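Local coordinates for protein glycosyl hydrolase, family 38 (Enterococcus faecalis, PDB 5KBP) that probably hydrolyses alpha-mannosidic linkages in carbohydrates as a metal-binding family 38 glycoside hydrolase, at residues N38-L42 / P237-D241; Q524-M530 / K601-Q605; V588-T593 / Y604-T609. One frame throughout, in Å; residues are numbered along the deposited sequence.

Overall arrangement
Contact 1 stands apart from the other two. It joins a helix to a loop in the family 38 N-terminal region. Its centre lies about 69 Å from that of contact 2 and about 64 Å from that of contact 3, on the opposite side of the chain's centre. Contacts 2 and 3 have centres about 12 Å apart and share Y604 and Q605 on strand 601-613. Contact 3 pairs this strand with its hairpin partner, while contact 2 packs it against a turn from another sheet. N528 of contact 2 touches I592 of contact 3. All three contacts lie away from the calcium site known at F253 and Y256, and no calcium is bound to this chain.

Contact 1: N38-L42 / P237-D241; sequences NVLDL and PVQRD
V238 holds its CG1 between the backbone N and the carbonyl carbon (chi1 60°), which turns CG1 toward helix 25-45 and sets CG2 anti to the backbone N. The two methyl groups meet different parts of the helix. CG1 of V238 touches CG2 of V39 at 3.7 Å and CB of N38 at the same distance. CG2 of V238 meets CD1 of L42 tip to tip, at 3.7 Å. The other L42 methyl, CD2, rests 3.6 Å from the backbone O of R240. This is a helix-loop contact in the family 38 N-terminal domain: the loop leads from strand 226-231 into helix 242-252. F52 of strand 52-53 touches both V39 and V238, so the apolar part is closed in on that side too. The polar part lies nearer the surface. NH2 of R240 gives OD1 of N38 a weak hydrogen bond of 2.9 Å, bent to 121° at the hydrogen. The amide and guanidinium planes are 60° apart, and ND2 of N38 sits over one guanidinium face. The same ND2 donates to a water, 3.1 Å away, which also accepts from the backbone N of V238. P237 packs on K478 of the second subunit.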
ATOM      1  N   ASN A  38     -22.265 -15.783  -7.018  1.00 43.97           N
ATOM      2  CA  ASN A  38     -23.681 -16.106  -6.901  1.00 43.13           C
ATOM      3  C   ASN A  38     -24.518 -15.438  -7.985  1.00 46.74           C
ATOM      4  O   ASN A  38     -25.524 -16.009  -8.420  1.00 47.62           O
ATOM      5  CB  ASN A  38     -24.196 -15.710  -5.515  1.00 42.32           C
ATOM      6  CG  ASN A  38     -23.628 -16.584  -4.412  1.00 52.92           C
ATOM      7  OD1 ASN A  38     -23.380 -17.773  -4.614  1.00 53.96           O
ATOM      8  ND2 ASN A  38     -23.417 -15.999  -3.239  1.00 56.62           N
ATOM      9  N   VAL A  39     -24.130 -14.241  -8.430  1.00 43.65           N
ATOM     10  CA  VAL A  39     -24.861 -13.588  -9.512  1.00 42.75           C
ATOM     11  C   VAL A  39     -24.692 -14.363 -10.812  1.00 41.21           C
ATOM     12  O   VAL A  39     -25.664 -14.604 -11.538  1.00 39.98           O
ATOM     13  CB  VAL A  39     -24.409 -12.124  -9.660  1.00 38.57           C
ATOM     14  CG1 VAL A  39     -25.009 -11.508 -10.916  1.00 40.99           C
ATOM     15  CG2 VAL A  39     -24.809 -11.325  -8.434  1.00 38.02           C
ATOM     16  N   LEU A  40     -23.458 -14.769 -11.125  1.00 46.54           N
ATOM     17  CA  LEU A  40     -23.229 -15.606 -12.298  1.00 45.49           C
ATOM     18  C   LEU A  40     -23.955 -16.939 -12.181  1.00 42.73           C
ATOM     19  O   LEU A  40     -24.394 -17.497 -13.193  1.00 52.69           O
ATOM     20  CB  LEU A  40     -21.731 -15.831 -12.500  1.00 47.48           C
ATOM     21  CG  LEU A  40     -20.894 -14.586 -12.797  1.00 48.30           C
ATOM     22  CD1 LEU A  40     -19.426 -14.945 -12.984  1.00 48.60           C
ATOM     23  CD2 LEU A  40     -21.432 -13.866 -14.020  1.00 42.71           C
ATOM     24  N   ASP A  41     -24.084 -17.467 -10.962  1.00 49.14           N
ATOM     25  CA  ASP A  41     -24.853 -18.691 -10.756  1.00 59.98           C
ATOM     26  C   ASP A  41     -26.303 -18.496 -11.184  1.00 58.88           C
ATOM     27  O   ASP A  41     -26.876 -19.339 -11.885  1.00 56.76           O
ATOM     28  CB  ASP A  41     -24.767 -19.108  -9.285  1.00 74.66           C
ATOM     29  CG  ASP A  41     -25.166 -20.557  -9.056  1.00 93.25           C
ATOM     30  OD1 ASP A  41     -26.104 -21.045  -9.721  1.00101.80           O
ATOM     31  OD2 ASP A  41     -24.540 -21.207  -8.194  1.00 99.90           O
ATOM     32  N   LEU A  42     -26.909 -17.379 -10.777  1.00 51.01           N
ATOM     33  CA  LEU A  42     -28.295 -17.107 -11.145  1.00 54.96           C
ATOM     34  C   LEU A  42     -28.427 -16.793 -12.631  1.00 59.05           C
ATOM     35  O   LEU A  42     -29.418 -17.173 -13.265  1.00 55.81           O
ATOM     36  CB  LEU A  42     -28.839 -15.951 -10.305  1.00 46.39           C
ATOM     37  CG  LEU A  42     -29.124 -16.238  -8.830  1.00 47.77           C
ATOM     38  CD1 LEU A  42     -29.313 -14.941  -8.063  1.00 52.80           C
ATOM     39  CD2 LEU A  42     -30.354 -17.125  -8.700  1.00 46.08           C
ATOM     40  N   PRO A 237     -25.884  -9.528  -0.379  1.00 57.83           N
ATOM     41  CA  PRO A 237     -25.823 -10.685  -1.277  1.00 57.08           C
ATOM     42  C   PRO A 237     -27.050 -10.717  -2.175  1.00 52.98           C
ATOM     43  O   PRO A 237     -28.139 -10.286  -1.789  1.00 55.63           O
ATOM     44  CB  PRO A 237     -25.798 -11.882  -0.319  1.00 57.14           C
ATOM     45  CG  PRO A 237     -25.339 -11.320   0.991  1.00 62.88           C
ATOM     46  CD  PRO A 237     -25.871  -9.922   1.039  1.00 58.44           C
ATOM     47  N   VAL A 238     -26.861 -11.220  -3.394  1.00 50.68           N
ATOM     48  CA  VAL A 238     -27.961 -11.267  -4.348  1.00 48.85           C
ATOM     49  C   VAL A 238     -29.017 -12.247  -3.849  1.00 53.51           C
ATOM     50  O   VAL A 238     -28.698 -13.350  -3.383  1.00 62.17           O
ATOM     51  CB  VAL A 238     -27.449 -11.637  -5.749  1.00 47.66           C
ATOM     52  CG1 VAL A 238     -26.759 -12.999  -5.745  1.00 45.95           C
ATOM     53  CG2 VAL A 238     -28.586 -11.595  -6.761  1.00 43.59           C
ATOM     54  N   GLN A 239     -30.280 -11.834  -3.915  1.00 43.49           N
ATOM     55  CA  GLN A 239     -31.380 -12.647  -3.406  1.00 44.90           C
ATOM     56  C   GLN A 239     -31.564 -13.866  -4.302  1.00 47.05           C
ATOM     57  O   GLN A 239     -32.026 -13.747  -5.441  1.00 49.91           O
ATOM     58  CB  GLN A 239     -32.657 -11.814  -3.336  1.00 50.12           C
ATOM     59  CG  GLN A 239     -33.861 -12.567  -2.803  1.00 54.83           C
ATOM     60  CD  GLN A 239     -35.075 -11.678  -2.643  1.00 54.38           C
ATOM     61  OE1 GLN A 239     -34.957 -10.454  -2.574  1.00 50.70           O
ATOM     62  NE2 GLN A 239     -36.252 -12.288  -2.586  1.00 46.33           N
ATOM     63  N   ARG A 240     -31.203 -15.043  -3.783  1.00 44.72           N
ATOM     64  CA  ARG A 240     -31.210 -16.253  -4.598  1.00 53.59           C
ATOM     65  C   ARG A 240     -32.619 -16.662  -5.012  1.00 58.06           C
ATOM     66  O   ARG A 240     -32.795 -17.270  -6.072  1.00 65.05           O
ATOM     67  CB  ARG A 240     -30.523 -17.390  -3.843  1.00 59.10           C
ATOM     68  CG  ARG A 240     -29.005 -17.357  -3.937  1.00 71.33           C
ATOM     69  CD  ARG A 240     -28.354 -18.195  -2.849  1.00 88.37           C
ATOM     70  NE  ARG A 240     -27.012 -18.627  -3.229  1.00107.97           N
ATOM     71  CZ  ARG A 240     -26.099 -19.078  -2.375  1.00121.18           C
ATOM     72  NH1 ARG A 240     -26.376 -19.147  -1.080  1.00127.04           N
ATOM     73  NH2 ARG A 240     -24.905 -19.451  -2.816  1.00122.78           N
ATOM     74  N   ASP A 241     -33.627 -16.344  -4.199  1.00 49.73           N
ATOM     75  CA  ASP A 241     -35.010 -16.703  -4.489  1.00 52.02           C
ATOM     76  C   ASP A 241     -35.811 -15.527  -5.040  1.00 51.54           C
ATOM     77  O   ASP A 241     -37.027 -15.453  -4.831  1.00 52.67           O
ATOM     78  CB  ASP A 241     -35.685 -17.265  -3.238  1.00 49.75           C
ATOM     79  CG  ASP A 241     -35.685 -16.281  -2.085  1.00 61.53           C
ATOM     80  OD1 ASP A 241     -34.698 -15.531  -1.944  1.00 70.10           O
ATOM     81  OD2 ASP A 241     -36.673 -16.254  -1.322  1.00 64.06           O
TER
HETATM   82  O   HOH W   1     -24.145 -13.021  -2.978  1.00 45.90           O

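Contact 2: Q524-M530 / K601-Q605; sequences QPATNEM and KASYQ
The loop 524-529, a type I turn from Q524 to T527 closed by a G1 beta bulge at N528 and E529, receives the phenol end of Y604. N528 and E529 both face Q524 in this bulge, and N528 takes a positive phi of 57°. The Y604 hydroxyl lies close to the backbone at the mouth of the turn. E529 N gives Y604 OH a weak hydrogen bond of 3.3 Å, with an angle of 121° at the hydrogen; the same N-H also bonds to Q524 O inside the loop. CA of P525 comes to the ring edge, near its plane, 3.2 Å from OH of Y604. CA of N528 approaches obliquely and lies 3.6 Å from CE2 of Y604. The turn links strands 523-524 and 529-531, which belong to one antiparallel sheet of the C-terminal part. Strand 601-613 belongs to another such sheet, so Y604 spans from sheet to sheet. M530 adds a Met-aromatic contact by the CD1-CE1 edge, while N528 lies by CE2. Its SD is 4.9 Å from the Y604 ring centroid and lies at the edge, 76° off the normal. CG of M530 packs 3.4 Å from CE1 of Y604. With CG anti to the carbonyl carbon and chi2 extended, M530 SD also comes 4.2 Å from CB of A602. A523 touches M530, A602 and Y604, and I539 of strand 535-539 touches Y604 as well.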
ATOM      1  N   GLN A 524       9.979  45.807   4.773  1.00 63.50           N
ATOM      2  CA  GLN A 524      10.509  46.771   5.733  1.00 62.28           C
ATOM      3  C   GLN A 524      10.560  46.078   7.089  1.00 61.86           C
ATOM      4  O   GLN A 524       9.580  46.112   7.848  1.00 64.91           O
ATOM      5  CB  GLN A 524       9.644  48.032   5.794  1.00 61.88           C
ATOM      6  CG  GLN A 524       9.602  48.836   4.497  1.00 69.13           C
ATOM      7  CD  GLN A 524       8.746  48.187   3.425  1.00 70.83           C
ATOM      8  OE1 GLN A 524       7.660  47.678   3.703  1.00 68.38           O
ATOM      9  NE2 GLN A 524       9.236  48.198   2.191  1.00 69.04           N
ATOM     10  N   PRO A 525      11.677  45.433   7.439  1.00 65.66           N
ATOM     11  CA  PRO A 525      11.684  44.563   8.627  1.00 60.87           C
ATOM     12  C   PRO A 525      11.570  45.304   9.945  1.00 64.75           C
ATOM     13  O   PRO A 525      11.168  44.686  10.938  1.00 71.53           O
ATOM     14  CB  PRO A 525      13.030  43.834   8.516  1.00 63.37           C
ATOM     15  CG  PRO A 525      13.891  44.767   7.732  1.00 77.84           C
ATOM     16  CD  PRO A 525      12.978  45.445   6.750  1.00 77.31           C
ATOM     17  N   ALA A 526      11.912  46.592   9.997  1.00 64.55           N
ATOM     18  CA  ALA A 526      11.863  47.308  11.268  1.00 61.46           C
ATOM     19  C   ALA A 526      10.441  47.419  11.801  1.00 69.14           C
ATOM     20  O   ALA A 526      10.243  47.552  13.013  1.00 67.96           O
ATOM     21  CB  ALA A 526      12.482  48.695  11.117  1.00 57.80           C
ATOM     22  N   THR A 527       9.443  47.362  10.917  1.00 73.83           N
ATOM     23  CA  THR A 527       8.040  47.435  11.307  1.00 77.31           C
ATOM     24  C   THR A 527       7.251  46.203  10.881  1.00 68.77           C
ATOM     25  O   THR A 527       6.019  46.203  10.999  1.00 64.12           O
ATOM     26  CB  THR A 527       7.393  48.695  10.723  1.00 79.31           C
ATOM     27  OG1 THR A 527       7.527  48.684   9.296  1.00 79.14           O
ATOM     28  CG2 THR A 527       8.061  49.944  11.277  1.00 70.52           C
ATOM     29  N   ASN A 528       7.924  45.158  10.395  1.00 63.14           N
ATOM     30  CA  ASN A 528       7.277  43.924   9.947  1.00 70.20           C
ATOM     31  C   ASN A 528       6.247  44.216   8.854  1.00 67.45           C
ATOM     32  O   ASN A 528       5.056  43.928   8.989  1.00 65.29           O
ATOM     33  CB  ASN A 528       6.636  43.180  11.124  1.00 65.33           C
ATOM     34  CG  ASN A 528       7.653  42.727  12.150  1.00 62.17           C
ATOM     35  OD1 ASN A 528       8.816  42.492  11.826  1.00 67.26           O
ATOM     36  ND2 ASN A 528       7.215  42.595  13.397  1.00 58.47           N
ATOM     37  N   GLU A 529       6.728  44.793   7.756  1.00 64.85           N
ATOM     38  CA  GLU A 529       5.857  45.233   6.677  1.00 63.11           C
ATOM     39  C   GLU A 529       6.414  44.811   5.326  1.00 62.47           C
ATOM     40  O   GLU A 529       7.631  44.724   5.131  1.00 72.95           O
ATOM     41  CB  GLU A 529       5.666  46.758   6.702  1.00 65.87           C
ATOM     42  CG  GLU A 529       4.751  47.244   7.813  1.00 68.44           C
ATOM     43  CD  GLU A 529       4.633  48.754   7.863  1.00 78.65           C
ATOM     44  OE1 GLU A 529       5.681  49.434   7.888  1.00 82.20           O
ATOM     45  OE2 GLU A 529       3.491  49.260   7.875  1.00 81.33           O
ATOM     46  N   MET A 530       5.499  44.540   4.397  1.00 60.85           N
ATOM     47  CA  MET A 530       5.813  44.301   2.997  1.00 65.17           C
ATOM     48  C   MET A 530       4.866  45.128   2.142  1.00 75.21           C
ATOM     49  O   MET A 530       3.763  45.479   2.569  1.00 87.08           O
ATOM     50  CB  MET A 530       5.672  42.822   2.613  1.00 70.97           C
ATOM     51  CG  MET A 530       6.527  41.864   3.406  1.00 77.18           C
ATOM     52  SD  MET A 530       6.254  40.153   2.906  1.00 74.37           S
ATOM     53  CE  MET A 530       4.506  39.971   3.247  1.00 69.15           C
ATOM     54  N   LYS A 601      11.235  39.464  -4.074  1.00 62.96           N
ATOM     55  CA  LYS A 601      10.594  38.477  -3.217  1.00 66.24           C
ATOM     56  C   LYS A 601      10.987  38.727  -1.767  1.00 69.96           C
ATOM     57  O   LYS A 601      12.152  39.000  -1.473  1.00 72.42           O
ATOM     58  CB  LYS A 601      10.981  37.053  -3.637  1.00 58.15           C
ATOM     59  CG  LYS A 601      10.380  35.954  -2.779  1.00 56.47           C
ATOM     60  CD  LYS A 601      10.838  34.586  -3.254  1.00 56.12           C
ATOM     61  CE  LYS A 601      10.284  33.478  -2.375  1.00 65.48           C
ATOM     62  NZ  LYS A 601      10.718  32.136  -2.852  1.00 75.10           N
ATOM     63  N   ALA A 602      10.003  38.629  -0.876  1.00 62.12           N
ATOM     64  CA  ALA A 602      10.227  38.773   0.555  1.00 58.07           C
ATOM     65  C   ALA A 602       9.268  37.851   1.294  1.00 61.42           C
ATOM     66  O   ALA A 602       8.135  37.633   0.859  1.00 58.73           O
ATOM     67  CB  ALA A 602      10.037  40.221   1.017  1.00 54.48           C
ATOM     68  N   SER A 603       9.735  37.309   2.418  1.00 57.86           N
ATOM     69  CA  SER A 603       8.943  36.377   3.207  1.00 60.22           C
ATOM     70  C   SER A 603       9.164  36.634   4.690  1.00 62.41           C
ATOM     71  O   SER A 603      10.263  36.994   5.119  1.00 58.51           O
ATOM     72  CB  SER A 603       9.287  34.917   2.879  1.00 57.13           C
ATOM     73  OG  SER A 603      10.603  34.599   3.299  1.00 67.33           O
ATOM     74  N   TYR A 604       8.100  36.437   5.467  1.00 57.63           N
ATOM     75  CA  TYR A 604       8.127  36.569   6.917  1.00 58.48           C
ATOM     76  C   TYR A 604       7.724  35.253   7.565  1.00 59.99           C
ATOM     77  O   TYR A 604       6.867  34.529   7.045  1.00 58.75           O
ATOM     78  CB  TYR A 604       7.178  37.674   7.394  1.00 58.14           C
ATOM     79  CG  TYR A 604       7.759  39.068   7.356  1.00 65.19           C
ATOM     80  CD1 TYR A 604       7.873  39.762   6.161  1.00 61.05           C
ATOM     81  CD2 TYR A 604       8.180  39.695   8.521  1.00 68.19           C
ATOM     82  CE1 TYR A 604       8.398  41.038   6.125  1.00 61.99           C
ATOM     83  CE2 TYR A 604       8.706  40.972   8.495  1.00 71.83           C
ATOM     84  CZ  TYR A 604       8.812  41.638   7.293  1.00 70.57           C
ATOM     85  OH  TYR A 604       9.332  42.909   7.256  1.00 73.03           O
ATOM     86  N   GLN A 605       8.340  34.951   8.704  1.00 56.83           N
ATOM     87  CA  GLN A 605       7.957  33.808   9.521  1.00 49.90           C
ATOM     88  C   GLN A 605       7.160  34.305  10.717  1.00 56.71           C
ATOM     89  O   GLN A 605       7.610  35.200  11.440  1.00 54.29           O
ATOM     90  CB  GLN A 605       9.181  33.025   9.994  1.00 58.11           C
ATOM     91  CG  GLN A 605       8.836  31.725  10.706  1.00 54.97           C
ATOM     92  CD  GLN A 605       9.951  31.233  11.606  1.00 60.26           C
ATOM     93  OE1 GLN A 605      10.401  31.947  12.503  1.00 66.28           O
ATOM     94  NE2 GLN A 605      10.404  30.006  11.372  1.00 58.37           N
TER

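Contact 3: V588-T593 / Y604-T609; sequences VTAEIT and YQIKQT
The Y604 ring is met obliquely by the backbone O of T593 and by I592, whose CG2 lies 3.8 Å from CD2 of Y604, while the carboxylate of E591 lies beside the aliphatic chain of K607. The contact joins the strands of a beta hairpin, 591-597 and 601-613, in an antiparallel sheet where 591-597 is an outermost strand within the chain. The strand segments run at 167° to each other. E591 with K607 and T593 with Q605 are hydrogen-bonded pairs, and I592 with I606 is the non-hydrogen-bonded pair between them. E591 N to K607 O measures 2.8 Å, and Q605 N to T593 O measures 2.7 Å and is nearly straight at 176°. The return bonds, K607 N to E591 O and T593 N to Q605 O, complete the two pairs. On the face of I592 and I606 the packing is mainly apolar. CB of A590 lies 4.1 Å from CG2 of I606 and 3.6 Å from CG of Q608. Q608 NE2 makes a weak hydrogen bond to N542 O. I539 of strand 535-539, in a different sheet, touches I592, Y604 and I606, so this face looks inward between the sheets. The opposite face carries E591, T593, Q605 and K607. E591 holds CG anti to its N (chi1 180°) and extends along K607 in the same direction. Their charged ends do not touch, and K607 NZ has a long, weak ion pair with E645. The E591 and K607 side chains come nearest at OE1 of E591 and CD of K607, 3.9 Å apart, matched CB to CB.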
ATOM      1  N   VAL A 588      -2.553  36.827  21.290  1.00 72.41           N
ATOM      2  CA  VAL A 588      -1.306  36.086  21.453  1.00 74.99           C
ATOM      3  C   VAL A 588      -0.156  36.960  20.966  1.00 76.37           C
ATOM      4  O   VAL A 588      -0.300  37.709  19.994  1.00 83.39           O
ATOM      5  CB  VAL A 588      -1.343  34.741  20.689  1.00 74.67           C
ATOM      6  CG1 VAL A 588       0.003  34.030  20.761  1.00 77.56           C
ATOM      7  CG2 VAL A 588      -2.444  33.842  21.235  1.00 66.85           C
ATOM      8  N   THR A 589       0.982  36.872  21.651  1.00 72.64           N
ATOM      9  CA  THR A 589       2.195  37.573  21.242  1.00 72.04           C
ATOM     10  C   THR A 589       2.969  36.682  20.277  1.00 74.73           C
ATOM     11  O   THR A 589       3.591  35.699  20.691  1.00 73.35           O
ATOM     12  CB  THR A 589       3.047  37.939  22.453  1.00 66.73           C
ATOM     13  OG1 THR A 589       2.284  38.760  23.346  1.00 68.01           O
ATOM     14  CG2 THR A 589       4.297  38.690  22.015  1.00 62.20           C
ATOM     15  N   ALA A 590       2.932  37.025  18.993  1.00 72.51           N
ATOM     16  CA  ALA A 590       3.599  36.228  17.977  1.00 68.67           C
ATOM     17  C   ALA A 590       5.074  36.605  17.870  1.00 69.18           C
ATOM     18  O   ALA A 590       5.500  37.690  18.277  1.00 66.33           O
ATOM     19  CB  ALA A 590       2.915  36.403  16.620  1.00 63.76           C
ATOM     20  N   GLU A 591       5.858  35.684  17.313  1.00 67.44           N
ATOM     21  CA  GLU A 591       7.276  35.899  17.046  1.00 62.87           C
ATOM     22  C   GLU A 591       7.446  36.048  15.538  1.00 65.64           C
ATOM     23  O   GLU A 591       7.350  35.064  14.796  1.00 70.89           O
ATOM     24  CB  GLU A 591       8.121  34.748  17.586  1.00 58.91           C
ATOM     25  CG  GLU A 591       9.613  34.908  17.340  1.00 69.79           C
ATOM     26  CD  GLU A 591      10.419  33.726  17.841  1.00 82.22           C
ATOM     27  OE1 GLU A 591       9.823  32.806  18.440  1.00 83.92           O
ATOM     28  OE2 GLU A 591      11.650  33.717  17.634  1.00 86.75           O
ATOM     29  N   ILE A 592       7.698  37.274  15.090  1.00 59.39           N
ATOM     30  CA  ILE A 592       7.770  37.602  13.672  1.00 62.99           C
ATOM     31  C   ILE A 592       9.231  37.780  13.289  1.00 62.48           C
ATOM     32  O   ILE A 592       9.972  38.509  13.961  1.00 62.46           O
ATOM     33  CB  ILE A 592       6.957  38.867  13.352  1.00 70.83           C
ATOM     34  CG1 ILE A 592       5.664  38.877  14.170  1.00 73.28           C
ATOM     35  CG2 ILE A 592       6.646  38.935  11.866  1.00 69.05           C
ATOM     36  CD1 ILE A 592       4.941  40.204  14.153  1.00 79.57           C
ATOM     37  N   THR A 593       9.645  37.117  12.211  1.00 64.11           N
ATOM     38  CA  THR A 593      11.019  37.185  11.734  1.00 58.13           C
ATOM     39  C   THR A 593      11.017  37.242  10.214  1.00 61.18           C
ATOM     40  O   THR A 593      10.386  36.406   9.562  1.00 60.96           O
ATOM     41  CB  THR A 593      11.836  35.978  12.213  1.00 64.91           C
ATOM     42  OG1 THR A 593      11.786  35.899  13.643  1.00 65.09           O
ATOM     43  CG2 THR A 593      13.285  36.104  11.769  1.00 67.26           C
ATOM     44  N   TYR A 604       8.100  36.437   5.467  1.00 57.63           N
ATOM     45  CA  TYR A 604       8.127  36.569   6.917  1.00 58.48           C
ATOM     46  C   TYR A 604       7.724  35.253   7.565  1.00 59.99           C
ATOM     47  O   TYR A 604       6.867  34.529   7.045  1.00 58.75           O
ATOM     48  CB  TYR A 604       7.178  37.674   7.394  1.00 58.14           C
ATOM     49  CG  TYR A 604       7.759  39.068   7.356  1.00 65.19           C
ATOM     50  CD1 TYR A 604       7.873  39.762   6.161  1.00 61.05           C
ATOM     51  CD2 TYR A 604       8.180  39.695   8.521  1.00 68.19           C
ATOM     52  CE1 TYR A 604       8.398  41.038   6.125  1.00 61.99           C
ATOM     53  CE2 TYR A 604       8.706  40.972   8.495  1.00 71.83           C
ATOM     54  CZ  TYR A 604       8.812  41.638   7.293  1.00 70.57           C
ATOM     55  OH  TYR A 604       9.332  42.909   7.256  1.00 73.03           O
ATOM     56  N   GLN A 605       8.340  34.951   8.704  1.00 56.83           N
ATOM     57  CA  GLN A 605       7.957  33.808   9.521  1.00 49.90           C
ATOM     58  C   GLN A 605       7.160  34.305  10.717  1.00 56.71           C
ATOM     59  O   GLN A 605       7.610  35.200  11.440  1.00 54.29           O
ATOM     60  CB  GLN A 605       9.181  33.025   9.994  1.00 58.11           C
ATOM     61  CG  GLN A 605       8.836  31.725  10.706  1.00 54.97           C
ATOM     62  CD  GLN A 605       9.951  31.233  11.606  1.00 60.26           C
ATOM     63  OE1 GLN A 605      10.401  31.947  12.503  1.00 66.28           O
ATOM     64  NE2 GLN A 605      10.404  30.006  11.372  1.00 58.37           N
ATOM     65  N   ILE A 606       5.978  33.732  10.919  1.00 57.82           N
ATOM     66  CA  ILE A 606       5.114  34.072  12.043  1.00 54.44           C
ATOM     67  C   ILE A 606       4.990  32.839  12.926  1.00 49.86           C
ATOM     68  O   ILE A 606       4.480  31.802  12.483  1.00 45.12           O
ATOM     69  CB  ILE A 606       3.731  34.555  11.581  1.00 54.72           C
ATOM     70  CG1 ILE A 606       3.871  35.754  10.643  1.00 52.66           C
ATOM     71  CG2 ILE A 606       2.871  34.914  12.781  1.00 60.88           C
ATOM     72  CD1 ILE A 606       2.558  36.237  10.069  1.00 56.63           C
ATOM     73  N   LYS A 607       5.454  32.950  14.167  1.00 56.35           N
ATOM     74  CA  LYS A 607       5.396  31.863  15.134  1.00 55.58           C
ATOM     75  C   LYS A 607       4.416  32.215  16.244  1.00 60.56           C
ATOM     76  O   LYS A 607       4.540  33.267  16.880  1.00 53.58           O
ATOM     77  CB  LYS A 607       6.776  31.574  15.727  1.00 57.64           C
ATOM     78  CG  LYS A 607       7.632  30.636  14.894  1.00 63.18           C
ATOM     79  CD  LYS A 607       8.905  30.267  15.636  1.00 75.41           C
ATOM     80  CE  LYS A 607       9.707  29.219  14.887  1.00 84.62           C
ATOM     81  NZ  LYS A 607      10.920  28.816  15.653  1.00 86.86           N
ATOM     82  N   GLN A 608       3.448  31.330  16.474  1.00 63.38           N
ATOM     83  CA  GLN A 608       2.468  31.485  17.539  1.00 64.08           C
ATOM     84  C   GLN A 608       2.348  30.169  18.294  1.00 60.64           C
ATOM     85  O   GLN A 608       2.169  29.113  17.679  1.00 61.28           O
ATOM     86  CB  GLN A 608       1.103  31.902  16.983  1.00 63.27           C
ATOM     87  CG  GLN A 608       1.081  33.274  16.334  1.00 68.00           C
ATOM     88  CD  GLN A 608       0.141  33.336  15.148  1.00 66.54           C
ATOM     89  OE1 GLN A 608      -0.020  32.356  14.422  1.00 68.26           O
ATOM     90  NE2 GLN A 608      -0.489  34.488  14.947  1.00 67.26           N
ATOM     91  N   THR A 609       2.455  30.237  19.617  1.00 58.74           N
ATOM     92  CA  THR A 609       2.265  29.086  20.489  1.00 62.29           C
ATOM     93  C   THR A 609       0.997  29.293  21.306  1.00 60.30           C
ATOM     94  O   THR A 609       0.837  30.327  21.961  1.00 67.07           O
ATOM     95  CB  THR A 609       3.467  28.881  21.414  1.00 65.89           C
ATOM     96  OG1 THR A 609       4.601  28.462  20.645  1.00 61.74           O
ATOM     97  CG2 THR A 609       3.160  27.825  22.467  1.00 70.56           C
TER